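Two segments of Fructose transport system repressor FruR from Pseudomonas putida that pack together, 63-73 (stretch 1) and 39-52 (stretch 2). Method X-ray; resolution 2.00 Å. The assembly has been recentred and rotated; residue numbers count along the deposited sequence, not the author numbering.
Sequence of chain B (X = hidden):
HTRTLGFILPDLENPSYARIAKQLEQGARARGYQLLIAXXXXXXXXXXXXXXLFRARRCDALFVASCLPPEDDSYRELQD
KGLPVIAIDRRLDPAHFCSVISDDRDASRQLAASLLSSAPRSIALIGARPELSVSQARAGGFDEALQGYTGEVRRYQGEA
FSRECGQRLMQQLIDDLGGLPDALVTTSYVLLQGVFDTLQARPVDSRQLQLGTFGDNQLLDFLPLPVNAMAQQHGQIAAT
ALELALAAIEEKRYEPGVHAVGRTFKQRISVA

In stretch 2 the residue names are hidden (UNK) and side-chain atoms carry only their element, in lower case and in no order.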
# COMPACT_ATOMS: atom_id res chain seq x y z
N PHE B 63 -4.13 11.50 -14.45
CA PHE B 63 -4.03 11.93 -13.07
C PHE B 63 -2.57 11.89 -12.68
O PHE B 63 -1.84 10.97 -13.09
CB PHE B 63 -4.83 11.00 -12.15
CG PHE B 63 -6.29 10.93 -12.47
CD1 PHE B 63 -7.13 11.99 -12.19
CD2 PHE B 63 -6.83 9.78 -13.04
CE1 PHE B 63 -8.49 11.92 -12.49
CE2 PHE B 63 -8.17 9.70 -13.34
CZ PHE B 63 -9.00 10.77 -13.07
N VAL B 64 -2.12 12.85 -11.89
CA VAL B 64 -0.71 12.86 -11.52
C VAL B 64 -0.42 13.52 -10.18
O VAL B 64 -0.92 14.60 -9.88
CB VAL B 64 0.16 13.51 -12.64
CG1 VAL B 64 -0.28 14.94 -12.92
CG2 VAL B 64 1.64 13.46 -12.28
N ALA B 65 0.39 12.84 -9.37
CA ALA B 65 1.01 13.43 -8.20
C ALA B 65 2.48 13.61 -8.56
O ALA B 65 3.27 12.67 -8.45
CB ALA B 65 0.86 12.53 -7.00
N SER B 66 2.82 14.81 -9.01
CA SER B 66 4.10 15.06 -9.66
C SER B 66 5.26 15.27 -8.68
O SER B 66 5.05 15.68 -7.54
CB SER B 66 3.98 16.27 -10.58
OG SER B 66 5.17 16.49 -11.31
N CYS B 67 6.47 14.98 -9.13
CA CYS B 67 7.66 15.28 -8.35
C CYS B 67 8.55 16.27 -9.10
O CYS B 67 9.68 16.53 -8.68
CB CYS B 67 8.44 14.00 -8.02
SG CYS B 67 9.21 13.18 -9.43
N LEU B 68 8.04 16.81 -10.20
CA LEU B 68 8.81 17.72 -11.05
C LEU B 68 8.88 19.14 -10.47
O LEU B 68 8.05 19.53 -9.65
CB LEU B 68 8.22 17.77 -12.47
CG LEU B 68 8.14 16.45 -13.25
CD1 LEU B 68 7.57 16.69 -14.64
CD2 LEU B 68 9.50 15.79 -13.34
N PRO B 69 9.90 19.91 -10.88
CA PRO B 69 10.01 21.33 -10.50
C PRO B 69 8.93 22.16 -11.18
O PRO B 69 8.53 21.82 -12.30
CB PRO B 69 11.39 21.73 -11.04
CG PRO B 69 12.11 20.45 -11.29
CD PRO B 69 11.06 19.46 -11.66
N PRO B 70 8.47 23.23 -10.53
CA PRO B 70 7.41 24.08 -11.10
C PRO B 70 7.89 24.77 -12.38
O PRO B 70 7.08 25.16 -13.22
CB PRO B 70 7.16 25.11 -10.01
CG PRO B 70 8.45 25.18 -9.26
CD PRO B 70 8.99 23.78 -9.27
N GLU B 71 9.21 24.91 -12.50
CA GLU B 71 9.81 25.51 -13.68
C GLU B 71 9.62 24.60 -14.90
O GLU B 71 9.62 25.07 -16.04
CB GLU B 71 11.30 25.74 -13.44
CG GLU B 71 11.67 25.92 -11.97
CD GLU B 71 12.69 24.90 -11.51
OE1 GLU B 71 13.38 24.31 -12.37
OE2 GLU B 71 12.80 24.68 -10.28
N ASP B 72 9.48 23.31 -14.64
CA ASP B 72 9.24 22.33 -15.69
C ASP B 72 7.88 22.59 -16.32
O ASP B 72 6.89 22.80 -15.61
CB ASP B 72 9.31 20.91 -15.10
CG ASP B 72 9.31 19.83 -16.16
OD1 ASP B 72 10.24 18.99 -16.15
OD2 ASP B 72 8.40 19.82 -17.01
N ASP B 73 7.82 22.59 -17.64
CA ASP B 73 6.57 22.88 -18.34
C ASP B 73 6.14 21.72 -19.23
O ASP B 73 5.44 21.92 -20.22
CB ASP B 73 6.69 24.17 -19.16
CG ASP B 73 7.86 24.14 -20.13
OD1 ASP B 73 8.46 23.06 -20.33
OD2 ASP B 73 8.18 25.21 -20.70
N UNK B 39 4.29 4.19 -11.39
CA UNK B 39 4.97 4.84 -10.28
C UNK B 39 6.28 5.49 -10.73
O UNK B 39 7.11 4.86 -11.38
c UNK B 39 5.24 3.84 -9.15
o UNK B 39 6.08 4.43 -8.17
N UNK B 40 6.45 6.76 -10.35
CA UNK B 40 7.65 7.52 -10.67
C UNK B 40 8.74 7.27 -9.64
O UNK B 40 9.91 7.59 -9.87
c UNK B 40 7.32 9.01 -10.66
o UNK B 40 7.05 9.44 -9.34
N UNK B 41 8.35 6.72 -8.49
CA UNK B 41 9.26 6.56 -7.38
C UNK B 41 9.80 7.92 -6.92
O UNK B 41 10.89 8.01 -6.37
o UNK B 41 11.31 4.74 -5.76
c UNK B 41 10.62 4.52 -6.77
c UNK B 41 10.42 5.64 -7.76
o UNK B 41 10.07 3.42 -6.99
N UNK B 42 9.02 8.97 -7.16
CA UNK B 42 9.41 10.33 -6.79
C UNK B 42 10.70 10.78 -7.47
O UNK B 42 11.36 11.72 -7.01
c UNK B 42 8.57 11.54 -4.72
c UNK B 42 9.51 10.48 -5.27
o UNK B 42 8.29 11.54 -3.50
o UNK B 42 8.11 12.39 -5.51
N UNK B 43 11.07 10.12 -8.57
CA UNK B 43 12.23 10.51 -9.35
C UNK B 43 11.80 11.23 -10.63
O UNK B 43 11.06 10.66 -11.44
c UNK B 43 13.08 9.29 -9.71
o UNK B 43 15.67 9.15 -8.02
c UNK B 43 13.45 8.41 -8.52
c UNK B 43 14.51 9.04 -7.63
n UNK B 43 14.11 9.46 -6.44
N UNK B 44 12.25 12.47 -10.81
CA UNK B 44 11.86 13.31 -11.94
C UNK B 44 12.10 12.68 -13.31
O UNK B 44 11.29 12.90 -14.21
c UNK B 44 13.09 13.21 -9.85
c UNK B 44 12.96 14.64 -10.31
c UNK B 44 12.74 14.55 -11.78
N UNK B 45 13.17 11.91 -13.47
CA UNK B 45 13.45 11.30 -14.77
C UNK B 45 12.52 10.13 -15.06
O UNK B 45 12.15 9.89 -16.21
o UNK B 45 15.15 11.11 -17.23
c UNK B 45 15.23 10.32 -16.27
c UNK B 45 14.90 10.85 -14.88
o UNK B 45 15.56 9.12 -16.40
N UNK B 46 12.15 9.40 -14.02
CA UNK B 46 11.19 8.31 -14.17
C UNK B 46 9.82 8.88 -14.54
O UNK B 46 9.11 8.32 -15.38
c UNK B 46 11.08 7.50 -12.88
o UNK B 46 12.31 6.87 -12.57
N UNK B 47 9.45 10.00 -13.93
CA UNK B 47 8.16 10.60 -14.23
C UNK B 47 8.09 11.06 -15.67
O UNK B 47 7.07 10.88 -16.33
c UNK B 47 6.54 12.45 -13.62
c UNK B 47 7.85 11.76 -13.29
o UNK B 47 6.59 13.29 -11.40
o UNK B 47 5.23 14.27 -12.82
c UNK B 47 6.09 13.40 -12.54
N UNK B 48 9.17 11.65 -16.16
CA UNK B 48 9.21 12.10 -17.55
C UNK B 48 9.10 10.92 -18.51
O UNK B 48 8.47 11.03 -19.56
c UNK B 48 11.56 15.19 -17.55
c UNK B 48 10.49 14.24 -17.04
n UNK B 48 11.72 16.35 -16.68
c UNK B 48 12.63 16.45 -15.72
n UNK B 48 12.71 17.54 -14.98
c UNK B 48 10.46 12.93 -17.82
n UNK B 48 13.48 15.45 -15.52
N UNK B 49 9.69 9.79 -18.14
CA UNK B 49 9.53 8.56 -18.91
C UNK B 49 8.07 8.11 -18.95
O UNK B 49 7.58 7.64 -19.97
c UNK B 49 11.90 7.66 -18.48
o UNK B 49 12.51 5.60 -17.39
c UNK B 49 12.69 6.37 -18.34
c UNK B 49 10.40 7.44 -18.34
n UNK B 49 13.59 6.13 -19.29
N UNK B 50 7.37 8.26 -17.83
CA UNK B 50 5.97 7.85 -17.75
C UNK B 50 5.07 8.80 -18.54
O UNK B 50 4.06 8.39 -19.10
c UNK B 50 5.51 7.76 -16.29
c UNK B 50 5.95 5.31 -16.16
c UNK B 50 5.67 6.61 -14.06
c UNK B 50 6.18 6.64 -15.49
N UNK B 51 5.45 10.08 -18.58
CA UNK B 51 4.74 11.05 -19.39
C UNK B 51 4.65 10.59 -20.84
O UNK B 51 3.57 10.53 -21.42
c UNK B 51 5.97 14.51 -18.10
o UNK B 51 5.66 15.39 -17.30
n UNK B 51 6.86 14.70 -19.07
c UNK B 51 5.45 12.41 -19.35
c UNK B 51 5.34 13.14 -18.03
N UNK B 52 5.81 10.25 -21.41
CA UNK B 52 5.88 9.80 -22.79
C UNK B 52 5.06 8.54 -22.99
O UNK B 52 4.44 8.34 -24.03
c UNK B 52 7.54 11.89 -24.12
c UNK B 52 8.17 10.82 -23.26
c UNK B 52 7.33 9.56 -23.21
n UNK B 52 7.65 11.74 -25.44
o UNK B 52 6.95 12.85 -23.61
O HOH W 1 5.44 11.38 -9.57

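Position 39 carries one carbon followed by one oxygen and stays out of reach of stretch 1; it is Ser39. Position 40 has the same pattern, its oxygen 4.3 Å from SG of Cys67: this is Ser40, whose OG accepts a hydrogen bond from the backbone N of position 42 at 3.0 Å.

Position 41 has two carbons, the second bearing two oxygens, and its CA-to-CB bond points away from stretch 1; a short carboxylate makes it Asp41. The same atoms recur at position 42, where one oxygen lies 3.0 Å from CB of Cys67. It is Asp42. Position 43 has three carbons, the third carrying one oxygen and one nitrogen, and its CA-to-CB bond points away from stretch 1: Gln43, which closes a type I' turn begun at Ser40 and occupies the N-cap position of the helix.

At position 44 three carbons close a ring onto the backbone N, one of them 3.9 Å from SG of Cys67 and another 3.8 Å from CD2 of Leu68. Only proline has this ring, so this is Pro44, in the first turn of the helix. Position 45 has two carbons, the second bearing two oxygens, on a CA-to-CB bond that points away and without contact: Asp45. Position 46, one carbon and one oxygen without contact, is Ser46.

Position 47 has three carbons, the last bearing two oxygens, and its CA-to-CB bond points toward stretch 1. The carboxylate on the third carbon makes this Glu47; its two oxygens lie 2.8 Å from N of Cys67 and 2.7 Å from OG of Ser66. Position 48 has three carbons, a nitrogen, and a carbon with two more nitrogens, a guanidinium near OD1 of Asp72: Arg48. Position 49, a three-carbon amide out of reach, is Gln49. Four carbons forked at the second make position 50 Leu50, also out of reach. Position 51 is another three-carbon amide, its oxygen 3.5 Å from CD1 of Leu68: Gln51. Position 52 repeats that amide without contact and is Gln52.

The contact centres on Glu47, whose OE1 accepts from Cys67 N while OE2 accepts from Ser66 OG. Ser66 OG in turn accepts from Leu68 N at 3.1 Å, tying the loop's own fold to the carboxylate. A water extends the network, donating to Glu47 OE1 (2.9 Å) and Ala65 O (2.8 Å) and accepting from Ser40 OG (2.5 Å). Farther along, Arg48 NE and NH2 both donate to Asp72 OD1 at 3.1 Å in a salt bridge at the guanidinium edge, while Leu68 CD2 covers one face, 4.0 Å from Arg48 CZ. These polar bonds hold the loop against the helix, while Cys67 and Leu68 pack their apolar atoms on Pro44.

Stretch 2, residues 39-52: SSDDQPDSERQLQQ
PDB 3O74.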